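Local coordinates for DNA mismatch repair protein MutS (Thermus aquaticus, PDB 1EWQ) that takes part in DNA mismatch repair, binds mismatched or damaged duplexes, probably as the recognition step, and has a weak ATPase activity, at residues Asp389-Leu392 against Gly398-Arg401; Lys379-Ala384 against Arg507-Arg512; Asp409-Ala414 against Glu492-Arg497; Thr120-Ser125 against Leu341-Pro346. One frame throughout, in Å; residues are numbered along the deposited sequence.

Contact 1. Residues Asp389-Leu392 against Gly398-Arg401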
loop_
_atom_site.group_PDB
_atom_site.type_symbol
_atom_site.label_atom_id
_atom_site.label_comp_id
_atom_site.label_asym_id
_atom_site.label_seq_id
_atom_site.Cartn_x
_atom_site.Cartn_y
_atom_site.Cartn_z
ATOM N N ASP C 389 -5.773 -37.814 9.530
ATOM C CA ASP C 389 -5.649 -36.478 8.951
ATOM C C ASP C 389 -6.901 -36.162 8.135
ATOM O O ASP C 389 -6.938 -36.366 6.929
ATOM C CB ASP C 389 -4.393 -36.384 8.069
ATOM C CG ASP C 389 -3.109 -36.682 8.839
ATOM O OD1 ASP C 389 -2.970 -36.205 9.990
ATOM O OD2 ASP C 389 -2.226 -37.383 8.296
ATOM N N PRO C 390 -7.947 -35.649 8.796
ATOM C CA PRO C 390 -9.230 -35.297 8.177
ATOM C C PRO C 390 -9.200 -34.418 6.931
ATOM O O PRO C 390 -8.394 -33.494 6.822
ATOM C CB PRO C 390 -9.989 -34.623 9.316
ATOM C CG PRO C 390 -9.449 -35.317 10.527
ATOM C CD PRO C 390 -7.974 -35.352 10.240
ATOM N N PRO C 391 -10.084 -34.717 5.967
ATOM C CA PRO C 391 -10.213 -33.976 4.710
ATOM C C PRO C 391 -10.907 -32.658 5.033
ATOM O O PRO C 391 -11.395 -32.479 6.148
ATOM C CB PRO C 391 -11.099 -34.884 3.860
ATOM C CG PRO C 391 -10.802 -36.254 4.396
ATOM C CD PRO C 391 -10.791 -36.006 5.880
ATOM N N LEU C 392 -10.955 -31.747 4.065
ATOM C CA LEU C 392 -11.595 -30.445 4.256
ATOM C C LEU C 392 -13.119 -30.522 4.148
ATOM O O LEU C 392 -13.836 -29.937 4.962
ATOM C CB LEU C 392 -11.059 -29.440 3.230
ATOM C CG LEU C 392 -11.852 -28.148 2.986
ATOM C CD1 LEU C 392 -11.871 -27.281 4.244
ATOM C CD2 LEU C 392 -11.219 -27.396 1.827
ATOM N N GLY C 398 -12.755 -40.095 2.685
ATOM C CA GLY C 398 -13.206 -40.549 3.984
ATOM C C GLY C 398 -12.886 -39.648 5.159
ATOM O O GLY C 398 -11.735 -39.507 5.576
ATOM N N LEU C 399 -13.927 -39.033 5.696
ATOM C CA LEU C 399 -13.782 -38.161 6.840
ATOM C C LEU C 399 -13.817 -39.106 8.036
ATOM O O LEU C 399 -12.970 -39.044 8.925
ATOM C CB LEU C 399 -14.970 -37.205 6.903
ATOM C CG LEU C 399 -14.886 -35.906 7.702
ATOM C CD1 LEU C 399 -16.292 -35.461 8.001
ATOM C CD2 LEU C 399 -14.107 -36.097 8.999
ATOM N N ILE C 400 -14.803 -39.999 8.018
ATOM C CA ILE C 400 -15.025 -40.970 9.082
ATOM C C ILE C 400 -14.246 -42.250 8.848
ATOM O O ILE C 400 -14.168 -42.738 7.725
ATOM C CB ILE C 400 -16.533 -41.304 9.189
ATOM C CG1 ILE C 400 -17.327 -40.017 9.435
ATOM C CG2 ILE C 400 -16.782 -42.308 10.312
ATOM C CD1 ILE C 400 -16.929 -39.276 10.705
ATOM N N ARG C 401 -13.679 -42.803 9.914
ATOM C CA ARG C 401 -12.891 -44.030 9.805
ATOM C C ARG C 401 -13.704 -45.312 9.702
ATOM O O ARG C 401 -14.826 -45.403 10.209
ATOM C CB ARG C 401 -11.942 -44.149 10.991
ATOM C CG ARG C 401 -11.042 -42.956 11.129
ATOM C CD ARG C 401 -9.765 -43.310 11.840
ATOM N NE ARG C 401 -10.012 -43.946 13.126
ATOM C CZ ARG C 401 -9.052 -44.188 14.009
ATOM N NH1 ARG C 401 -7.799 -43.842 13.722
ATOM N NH2 ARG C 401 -9.338 -44.762 15.173
#

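Contact 2. Residues Lys379-Ala384 against Arg507-Arg512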
loop_
_atom_site.group_PDB
_atom_site.type_symbol
_atom_site.label_atom_id
_atom_site.label_comp_id
_atom_site.label_asym_id
_atom_site.label_seq_id
_atom_site.Cartn_x
_atom_site.Cartn_y
_atom_site.Cartn_z
ATOM N N LYS C 379 -12.557 -36.608 23.461
ATOM C CA LYS C 379 -11.318 -36.891 22.752
ATOM C C LYS C 379 -11.379 -38.286 22.129
ATOM O O LYS C 379 -11.059 -38.475 20.957
ATOM C CB LYS C 379 -10.148 -36.810 23.737
ATOM C CG LYS C 379 -8.768 -36.910 23.114
ATOM C CD LYS C 379 -7.681 -36.957 24.186
ATOM C CE LYS C 379 -7.457 -38.363 24.739
ATOM N NZ LYS C 379 -8.664 -38.993 25.348
ATOM N N GLU C 380 -11.801 -39.260 22.927
ATOM C CA GLU C 380 -11.893 -40.642 22.474
ATOM C C GLU C 380 -12.882 -40.818 21.329
ATOM O O GLU C 380 -12.592 -41.536 20.368
ATOM C CB GLU C 380 -12.291 -41.554 23.639
ATOM C CG GLU C 380 -11.320 -41.529 24.810
ATOM C CD GLU C 380 -11.803 -42.363 25.981
ATOM O OE1 GLU C 380 -12.995 -42.244 26.352
ATOM O OE2 GLU C 380 -10.989 -43.132 26.538
ATOM N N GLU C 381 -14.048 -40.181 21.436
ATOM C CA GLU C 381 -15.057 -40.284 20.383
ATOM C C GLU C 381 -14.495 -39.690 19.097
ATOM O O GLU C 381 -14.702 -40.236 18.015
ATOM C CB GLU C 381 -16.344 -39.542 20.767
ATOM C CG GLU C 381 -17.094 -40.100 21.974
ATOM C CD GLU C 381 -18.522 -39.560 22.073
ATOM O OE1 GLU C 381 -19.349 -39.934 21.210
ATOM O OE2 GLU C 381 -18.816 -38.758 22.995
ATOM N N LEU C 382 -13.780 -38.573 19.220
ATOM C CA LEU C 382 -13.183 -37.922 18.063
ATOM C C LEU C 382 -12.121 -38.838 17.470
ATOM O O LEU C 382 -12.084 -39.060 16.256
ATOM C CB LEU C 382 -12.560 -36.575 18.454
ATOM C CG LEU C 382 -13.513 -35.406 18.737
ATOM C CD1 LEU C 382 -12.721 -34.150 19.058
ATOM C CD2 LEU C 382 -14.392 -35.164 17.524
ATOM N N GLU C 383 -11.268 -39.377 18.336
ATOM C CA GLU C 383 -10.207 -40.284 17.908
ATOM C C GLU C 383 -10.771 -41.506 17.185
ATOM O O GLU C 383 -10.184 -41.992 16.219
ATOM C CB GLU C 383 -9.391 -40.754 19.118
ATOM C CG GLU C 383 -8.420 -39.723 19.676
ATOM C CD GLU C 383 -7.765 -40.180 20.971
ATOM O OE1 GLU C 383 -7.068 -41.216 20.968
ATOM O OE2 GLU C 383 -7.955 -39.505 22.001
ATOM N N ALA C 384 -11.907 -42.000 17.667
ATOM C CA ALA C 384 -12.557 -43.176 17.097
ATOM C C ALA C 384 -13.421 -42.866 15.882
ATOM O O ALA C 384 -13.769 -43.763 15.119
ATOM C CB ALA C 384 -13.407 -43.850 18.156
ATOM N N ARG C 507 -20.076 -33.859 15.389
ATOM C CA ARG C 507 -19.944 -32.432 15.648
ATOM C C ARG C 507 -20.821 -32.046 16.835
ATOM O O ARG C 507 -20.395 -31.304 17.721
ATOM C CB ARG C 507 -20.362 -31.637 14.415
ATOM C CG ARG C 507 -20.304 -30.129 14.598
ATOM C CD ARG C 507 -21.441 -29.485 13.826
ATOM N NE ARG C 507 -21.006 -28.805 12.622
ATOM C CZ ARG C 507 -21.838 -28.305 11.713
ATOM N NH1 ARG C 507 -23.153 -28.422 11.874
ATOM N NH2 ARG C 507 -21.358 -27.672 10.653
ATOM N N GLU C 508 -22.049 -32.559 16.844
ATOM C CA GLU C 508 -22.983 -32.284 17.931
ATOM C C GLU C 508 -22.409 -32.781 19.263
ATOM O O GLU C 508 -22.617 -32.160 20.298
ATOM C CB GLU C 508 -24.326 -32.959 17.646
ATOM C CG GLU C 508 -25.410 -32.687 18.673
ATOM C CD GLU C 508 -25.761 -31.216 18.778
ATOM O OE1 GLU C 508 -25.886 -30.549 17.724
ATOM O OE2 GLU C 508 -25.923 -30.727 19.918
ATOM N N ARG C 509 -21.690 -33.899 19.230
ATOM C CA ARG C 509 -21.075 -34.445 20.439
ATOM C C ARG C 509 -20.075 -33.421 20.979
ATOM O O ARG C 509 -19.972 -33.209 22.194
ATOM C CB ARG C 509 -20.331 -35.756 20.137
ATOM C CG ARG C 509 -21.213 -36.970 19.808
ATOM C CD ARG C 509 -21.630 -37.736 21.066
ATOM N NE ARG C 509 -22.550 -36.969 21.906
ATOM C CZ ARG C 509 -22.650 -37.102 23.230
ATOM N NH1 ARG C 509 -21.885 -37.979 23.881
ATOM N NH2 ARG C 509 -23.512 -36.347 23.905
ATOM N N ALA C 510 -19.341 -32.792 20.068
ATOM C CA ALA C 510 -18.347 -31.795 20.440
ATOM C C ALA C 510 -19.032 -30.531 20.929
ATOM O O ALA C 510 -18.616 -29.933 21.926
ATOM C CB ALA C 510 -17.444 -31.466 19.244
ATOM N N LYS C 511 -20.087 -30.137 20.224
ATOM C CA LYS C 511 -20.829 -28.938 20.572
ATOM C C LYS C 511 -21.354 -28.959 22.015
ATOM O O LYS C 511 -21.410 -27.919 22.677
ATOM C CB LYS C 511 -21.978 -28.742 19.585
ATOM C CG LYS C 511 -22.842 -27.527 19.864
ATOM C CD LYS C 511 -23.979 -27.396 18.853
ATOM C CE LYS C 511 -24.925 -26.265 19.236
ATOM N NZ LYS C 511 -25.950 -25.989 18.181
ATOM N N ARG C 512 -21.720 -30.136 22.515
ATOM C CA ARG C 512 -22.226 -30.236 23.875
ATOM C C ARG C 512 -21.180 -29.885 24.928
ATOM O O ARG C 512 -21.521 -29.590 26.070
ATOM C CB ARG C 512 -22.780 -31.636 24.119
ATOM C CG ARG C 512 -24.137 -31.822 23.471
ATOM C CD ARG C 512 -24.534 -33.277 23.342
ATOM N NE ARG C 512 -25.830 -33.381 22.674
ATOM C CZ ARG C 512 -26.199 -34.406 21.910
ATOM N NH1 ARG C 512 -25.362 -35.423 21.714
ATOM N NH2 ARG C 512 -27.400 -34.409 21.340
#

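Contact 3. Residues Asp409-Ala414 against Glu492-Arg497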
loop_
_atom_site.group_PDB
_atom_site.type_symbol
_atom_site.label_atom_id
_atom_site.label_comp_id
_atom_site.label_asym_id
_atom_site.label_seq_id
_atom_site.Cartn_x
_atom_site.Cartn_y
_atom_site.Cartn_z
ATOM N N ASP C 409 -20.128 -48.282 6.905
ATOM C CA ASP C 409 -19.265 -49.407 6.556
ATOM C C ASP C 409 -19.977 -50.382 5.617
ATOM O O ASP C 409 -19.365 -50.946 4.711
ATOM C CB ASP C 409 -18.804 -50.127 7.820
ATOM C CG ASP C 409 -17.830 -49.299 8.625
ATOM O OD1 ASP C 409 -16.802 -48.886 8.060
ATOM O OD2 ASP C 409 -18.084 -49.055 9.814
ATOM N N ALA C 410 -21.272 -50.581 5.836
ATOM C CA ALA C 410 -22.039 -51.471 4.977
ATOM C C ALA C 410 -21.990 -50.858 3.583
ATOM O O ALA C 410 -21.785 -51.555 2.593
ATOM C CB ALA C 410 -23.491 -51.564 5.462
ATOM N N LEU C 411 -22.162 -49.538 3.531
ATOM C CA LEU C 411 -22.153 -48.804 2.276
ATOM C C LEU C 411 -20.802 -48.860 1.565
ATOM O O LEU C 411 -20.750 -49.049 0.348
ATOM C CB LEU C 411 -22.560 -47.349 2.518
ATOM C CG LEU C 411 -24.013 -47.095 2.932
ATOM C CD1 LEU C 411 -24.188 -45.636 3.322
ATOM C CD2 LEU C 411 -24.953 -47.450 1.782
ATOM N N ARG C 412 -19.716 -48.696 2.317
ATOM C CA ARG C 412 -18.377 -48.734 1.726
ATOM C C ARG C 412 -18.033 -50.134 1.226
ATOM O O ARG C 412 -17.435 -50.293 0.163
ATOM C CB ARG C 412 -17.316 -48.286 2.736
ATOM C CG ARG C 412 -17.341 -46.803 3.103
ATOM C CD ARG C 412 -15.914 -46.243 3.082
ATOM N NE ARG C 412 -15.746 -45.004 3.839
ATOM C CZ ARG C 412 -15.836 -44.917 5.163
ATOM N NH1 ARG C 412 -16.099 -46.001 5.887
ATOM N NH2 ARG C 412 -15.650 -43.748 5.765
ATOM N N ALA C 413 -18.409 -51.142 2.004
ATOM C CA ALA C 413 -18.148 -52.532 1.645
ATOM C C ALA C 413 -18.717 -52.837 0.268
ATOM O O ALA C 413 -18.025 -53.367 -0.598
ATOM C CB ALA C 413 -18.770 -53.460 2.684
ATOM N N ALA C 414 -19.986 -52.492 0.081
ATOM C CA ALA C 414 -20.676 -52.720 -1.177
ATOM C C ALA C 414 -20.046 -51.924 -2.317
ATOM O O ALA C 414 -20.126 -52.326 -3.481
ATOM C CB ALA C 414 -22.152 -52.357 -1.035
ATOM N N GLU C 492 -22.265 -44.601 -3.939
ATOM C CA GLU C 492 -21.520 -43.366 -3.758
ATOM C C GLU C 492 -22.409 -42.242 -3.235
ATOM O O GLU C 492 -22.001 -41.478 -2.363
ATOM C CB GLU C 492 -20.842 -42.970 -5.079
ATOM C CG GLU C 492 -19.623 -43.841 -5.396
ATOM C CD GLU C 492 -19.018 -43.586 -6.773
ATOM O OE1 GLU C 492 -19.321 -42.550 -7.397
ATOM O OE2 GLU C 492 -18.222 -44.428 -7.225
ATOM N N ALA C 493 -23.626 -42.150 -3.756
ATOM C CA ALA C 493 -24.560 -41.119 -3.317
ATOM C C ALA C 493 -25.001 -41.359 -1.869
ATOM O O ALA C 493 -25.139 -40.415 -1.086
ATOM C CB ALA C 493 -25.768 -41.087 -4.233
ATOM N N LEU C 494 -25.221 -42.622 -1.514
ATOM C CA LEU C 494 -25.634 -42.956 -0.159
ATOM C C LEU C 494 -24.493 -42.728 0.812
ATOM O O LEU C 494 -24.712 -42.316 1.951
ATOM C CB LEU C 494 -26.090 -44.413 -0.064
ATOM C CG LEU C 494 -27.517 -44.738 -0.507
ATOM C CD1 LEU C 494 -27.837 -46.172 -0.113
ATOM C CD2 LEU C 494 -28.510 -43.783 0.155
ATOM N N ILE C 495 -23.274 -43.003 0.364
ATOM C CA ILE C 495 -22.107 -42.821 1.214
ATOM C C ILE C 495 -21.909 -41.346 1.584
ATOM O O ILE C 495 -21.659 -41.028 2.746
ATOM C CB ILE C 495 -20.847 -43.373 0.535
ATOM C CG1 ILE C 495 -20.950 -44.899 0.436
ATOM C CG2 ILE C 495 -19.609 -42.971 1.323
ATOM C CD1 ILE C 495 -19.824 -45.551 -0.340
ATOM N N ARG C 496 -22.034 -40.444 0.613
ATOM C CA ARG C 496 -21.878 -39.021 0.911
ATOM C C ARG C 496 -22.904 -38.596 1.955
ATOM O O ARG C 496 -22.592 -37.823 2.856
ATOM C CB ARG C 496 -22.059 -38.155 -0.339
ATOM C CG ARG C 496 -20.923 -38.231 -1.339
ATOM C CD ARG C 496 -21.125 -37.211 -2.457
ATOM N NE ARG C 496 -20.836 -37.780 -3.771
ATOM C CZ ARG C 496 -21.670 -38.559 -4.454
ATOM N NH1 ARG C 496 -22.859 -38.864 -3.958
ATOM N NH2 ARG C 496 -21.310 -39.036 -5.634
ATOM N N ARG C 497 -24.127 -39.107 1.828
ATOM C CA ARG C 497 -25.192 -38.778 2.769
ATOM C C ARG C 497 -24.866 -39.232 4.181
ATOM O O ARG C 497 -24.721 -38.413 5.087
ATOM C CB ARG C 497 -26.524 -39.417 2.358
ATOM C CG ARG C 497 -27.629 -39.072 3.354
ATOM C CD ARG C 497 -28.987 -39.654 3.026
ATOM N NE ARG C 497 -30.000 -39.056 3.897
ATOM C CZ ARG C 497 -31.301 -39.336 3.855
ATOM N NH1 ARG C 497 -31.761 -40.220 2.979
ATOM N NH2 ARG C 497 -32.146 -38.718 4.675
#

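Contact 4. Residues Thr120-Ser125 against Leu341-Pro346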
loop_
_atom_site.group_PDB
_atom_site.type_symbol
_atom_site.label_atom_id
_atom_site.label_comp_id
_atom_site.label_asym_id
_atom_site.label_seq_id
_atom_site.Cartn_x
_atom_site.Cartn_y
_atom_site.Cartn_z
ATOM N N THR C 120 -17.330 -8.459 11.842
ATOM C CA THR C 120 -18.223 -9.555 12.212
ATOM C C THR C 120 -17.767 -10.889 11.626
ATOM O O THR C 120 -18.550 -11.829 11.518
ATOM C CB THR C 120 -19.663 -9.283 11.715
ATOM O OG1 THR C 120 -19.671 -9.253 10.283
ATOM C CG2 THR C 120 -20.177 -7.945 12.251
ATOM N N LEU C 121 -16.498 -10.973 11.260
ATOM C CA LEU C 121 -15.958 -12.188 10.661
ATOM C C LEU C 121 -15.913 -13.383 11.611
ATOM O O LEU C 121 -15.544 -13.263 12.784
ATOM C CB LEU C 121 -14.554 -11.909 10.114
ATOM C CG LEU C 121 -14.480 -10.779 9.079
ATOM C CD1 LEU C 121 -13.014 -10.515 8.722
ATOM C CD2 LEU C 121 -15.321 -11.144 7.836
ATOM N N LEU C 122 -16.290 -14.540 11.083
ATOM C CA LEU C 122 -16.281 -15.783 11.841
ATOM C C LEU C 122 -15.342 -16.811 11.219
ATOM O O LEU C 122 -15.059 -17.836 11.827
ATOM C CB LEU C 122 -17.696 -16.358 11.923
ATOM C CG LEU C 122 -18.525 -15.651 12.993
ATOM C CD1 LEU C 122 -20.000 -15.730 12.663
ATOM C CD2 LEU C 122 -18.210 -16.266 14.338
ATOM N N GLN C 123 -14.866 -16.539 10.006
ATOM C CA GLN C 123 -13.963 -17.460 9.330
ATOM C C GLN C 123 -12.521 -17.302 9.836
ATOM O O GLN C 123 -11.952 -16.211 9.801
ATOM C CB GLN C 123 -14.004 -17.239 7.813
ATOM C CG GLN C 123 -15.369 -17.483 7.141
ATOM C CD GLN C 123 -16.365 -16.342 7.337
ATOM O OE1 GLN C 123 -16.006 -15.246 7.773
ATOM N NE2 GLN C 123 -17.623 -16.596 6.993
ATOM N N GLU C 124 -11.946 -18.405 10.300
ATOM C CA GLU C 124 -10.583 -18.435 10.823
ATOM C C GLU C 124 -9.548 -17.780 9.903
ATOM O O GLU C 124 -8.727 -16.990 10.362
ATOM C CB GLU C 124 -10.194 -19.897 11.127
ATOM C CG GLU C 124 -8.723 -20.165 11.455
ATOM C CD GLU C 124 -8.445 -21.646 11.815
ATOM O OE1 GLU C 124 -9.077 -22.559 11.222
ATOM O OE2 GLU C 124 -7.581 -21.899 12.684
ATOM N N SER C 125 -9.608 -18.082 8.610
ATOM C CA SER C 125 -8.652 -17.535 7.638
ATOM C C SER C 125 -8.794 -16.049 7.319
ATOM O O SER C 125 -7.933 -15.483 6.641
ATOM C CB SER C 125 -8.734 -18.307 6.318
ATOM O OG SER C 125 -9.817 -17.847 5.524
ATOM N N LEU C 341 -22.353 -22.041 17.050
ATOM C CA LEU C 341 -23.058 -21.419 15.935
ATOM C C LEU C 341 -23.353 -22.370 14.774
ATOM O O LEU C 341 -23.875 -21.945 13.750
ATOM C CB LEU C 341 -22.258 -20.217 15.409
ATOM C CG LEU C 341 -22.228 -18.986 16.319
ATOM C CD1 LEU C 341 -21.276 -17.928 15.775
ATOM C CD2 LEU C 341 -23.637 -18.436 16.439
ATOM N N GLY C 342 -23.008 -23.644 14.928
ATOM C CA GLY C 342 -23.257 -24.610 13.871
ATOM C C GLY C 342 -22.421 -24.438 12.613
ATOM O O GLY C 342 -22.856 -24.817 11.520
ATOM N N ARG C 343 -21.220 -23.873 12.760
ATOM C CA ARG C 343 -20.311 -23.665 11.643
ATOM C C ARG C 343 -19.052 -24.529 11.687
ATOM O O ARG C 343 -18.286 -24.541 10.724
ATOM C CB ARG C 343 -19.853 -22.217 11.586
ATOM C CG ARG C 343 -20.925 -21.209 11.355
ATOM C CD ARG C 343 -20.268 -19.875 11.116
ATOM N NE ARG C 343 -21.232 -18.812 10.874
ATOM C CZ ARG C 343 -21.033 -17.847 9.987
ATOM N NH1 ARG C 343 -19.911 -17.841 9.278
ATOM N NH2 ARG C 343 -21.942 -16.892 9.814
ATOM N N ALA C 344 -18.817 -25.217 12.799
ATOM C CA ALA C 344 -17.631 -26.053 12.933
ATOM C C ALA C 344 -17.444 -27.004 11.748
ATOM O O ALA C 344 -18.371 -27.718 11.350
ATOM C CB ALA C 344 -17.695 -26.839 14.224
ATOM N N SER C 345 -16.226 -27.011 11.210
ATOM C CA SER C 345 -15.851 -27.826 10.059
ATOM C C SER C 345 -15.146 -29.123 10.435
ATOM O O SER C 345 -14.697 -29.304 11.564
ATOM C CB SER C 345 -14.899 -27.032 9.165
ATOM O OG SER C 345 -13.625 -26.929 9.789
ATOM N N PRO C 346 -15.041 -30.053 9.482
ATOM C CA PRO C 346 -14.350 -31.283 9.857
ATOM C C PRO C 346 -12.904 -30.953 10.235
ATOM O O PRO C 346 -12.273 -31.667 11.007
ATOM C CB PRO C 346 -14.480 -32.161 8.606
ATOM C CG PRO C 346 -14.905 -31.205 7.509
ATOM C CD PRO C 346 -15.748 -30.203 8.203
#

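Contact 1. Residues Asp389-Leu392 against Gly398-Arg401
Pro-390 and Pro-391 face Gly-398 and Leu-399 inside the connection between helix 376-385 and helix 406-433, a loop of the MutS domain III region that doubles back on itself with five residues in the bend. The alpha carbons of Pro-390 and Leu-399 are 5.5 Å apart, yet no hydrogen bond crosses: neither proline has an N-H to give, and the contact is made by carbon against carbon and carbonyl. Pro-391 does most of the touching. One edge of its ring lies against the Gly-398 carbonyl, with CG and CD both 3.6 Å from Gly-398 O. The same CD rests 3.8 Å from Leu-399 CA, while Leu-399 CB is farther from it at 4.5 Å. Leu-399 carries CG opposite its own backbone nitrogen (chi1 -160°), which sends the side chain past Pro-391 and brings the CD2 branch beside Pro-390. The other branch, CD1, turns to Pro-346 at the start of helix 346-366, and the buried side chain also meets Phe-503 of helix 479-511. Its backbone is held twice, by bonding with Val-387 and by Glu-499 of helix 479-511, whose OE2 accepts from the nitrogens of both Leu-399 and Ile-400. One carboxylate oxygen thus holds two successive backbone N-H groups of the returning limb of the loop, and the prolines lie over a backbone already tied to the long helix. Pro-390 touches more lightly, its CB 4.4 Å from Leu-399 CD2.

Contact 2. Residues Lys379-Ala384 against Arg507-Arg512
Glu-381 and Arg-509 reach toward each other from helix 376-385 and helix 479-511, two neighbouring helices of the MutS domain III region, and form a salt bridge at the surface. The carboxylate and guanidinium do not lie flat against each other: their planes are 50° apart. Glu-381 OE2 takes a bent hydrogen bond from Arg-509 NH1 at 3.3 Å through its syn lone pair, on the side of the other oxygen, and sits 27° out of the guanidinium plane. The skewed approach goes with the shape of the arginine, which bends at chi2 (-88°) and again at chi3, whereas Glu-381 is extended beyond CG. The bend presents the aliphatic part of Arg-509 to the acid as well, so OE1 rests 3.2 Å from Arg-509 CD. With an alanine in place of Glu-381, Arg-509 NH1 would probably lose this acceptor, and the bent arginine would be freer to swing away. A second arginine lies next to it: Arg-512 NE is in the plane of the Arg-509 guanidinium at its edge, and Arg-509 NH2 comes within 3.0 Å of Arg-512 NH1 with only donors on both sides. Glu-381 and Glu-508 would partly offset this local positive charge. Glu-508 lays its CG 3.7 Å above the plane of the Arg-512 guanidinium, over its centre; its OE2, 3.8 Å from Arg-512 NE, lies well out of that plane, a long pair of charges only.

Contact 3. Residues Asp409-Ala414 against Glu492-Arg497
Helices 409-414 and 492-497 run nearly antiparallel, at a signed crossing angle of -152° with their axes 9.4 Å apart, and the alpha carbons of Leu-411 and Ile-495 come closest, 6.1 Å from each other. Leu-411 has the largest share of the contact. With CG beside its backbone nitrogen (chi1 -68°), it pushes its forked end against the facing helix, meeting the Leu-494 side chain at about a right angle. The two methyls divide the work: CD1 lies 3.6 Å from Leu-494 O, and CD2 packs 3.7 Å from Leu-494 CD1. Ile-495 comes in at the base of the leucine instead, its CG1 being 3.6 Å from Leu-411 CB. From there its CD1 runs on to the backbone, 3.7 Å from Leu-411 O, and brushes the aliphatic part of Arg-412. No polar bond crosses between the segments. The charged end of Arg-412 is directed elsewhere, with Asp-409 OD1 in the guanidinium plane at its edge, at a long 3.7 Å from NH1. Arg-412 NH2 also gives a weak hydrogen bond to Ile-400 O, in the loop preceding this helix, and Ile-495 finds further cover on Leu-408 and His-415. The apolar seam of Leu-411, Leu-494 and Ile-495 joins the two long helices 406-433 and 479-511, between which the chain inserts the four-stranded antiparallel sheet formed within residues 439-477; such an antiparallel helical arm with a sheet at its end is the lever and clamp architecture of the MutS family.

Contact 4. Residues Thr120-Ser125 against Leu341-Pro346
The guanidinium of Arg-343 has Leu-122 over one face and Gln-123 at its edge. Leu-122 CD1 stands 3.5 Å above the plane, over its centre, so a methyl covers that face. In the plane, Gln-123 NE2 approaches NH1 to 3.5 Å, but both are donors and no bond forms; the amide is turned 67° from the guanidinium. Gln-123 uses its other end at home, where OE1 accepts a weak bond from Leu-122 N. The arginine chain is extended from CG to NE, which carries the charge across to Leu-122 and lets NH2 bond to Gln-232 O at the end of helix 215-232. The second methyl of Leu-122, CD2, meets Leu-341 CD1 at 3.8 Å, the two leucines crossing at about a right angle. Were Arg-343 an alanine, Leu-122 CD1 would probably be uncovered and Gln-232 O left without that donor. The segment carrying the arginine is a tight link between helices: Gly-342 closes helix 332-340 with a Schellman motif, and Ser-345 is the N-cap of helix 346-366. Across it, a loop of the MutS domain I region packs on this link of the domain III region, part of the interface between the two.

In the fold
Contacts 1, 2 and 3 all lie in the domain III region, nested along the chain: the loop closed by contact 2 encloses contact 1 and then contact 3. Contact 4 closes before them and reaches back to domain I. Helix 479-511 serves contacts 2 and 3, whose centres are about 22 Å apart, against the successive helices 376-385 and 406-433; contact 1 lies in the loop between those two, about 14 and 15 Å from the centres of contacts 2 and 3. Contact 4, about 18 Å from contact 1, touches it through Pro-346 and contact 2 through Arg-507. The series thus links the domain I junction to the helical arm, whose contact 3 has its nearest atom about 9 Å from the bound DNA.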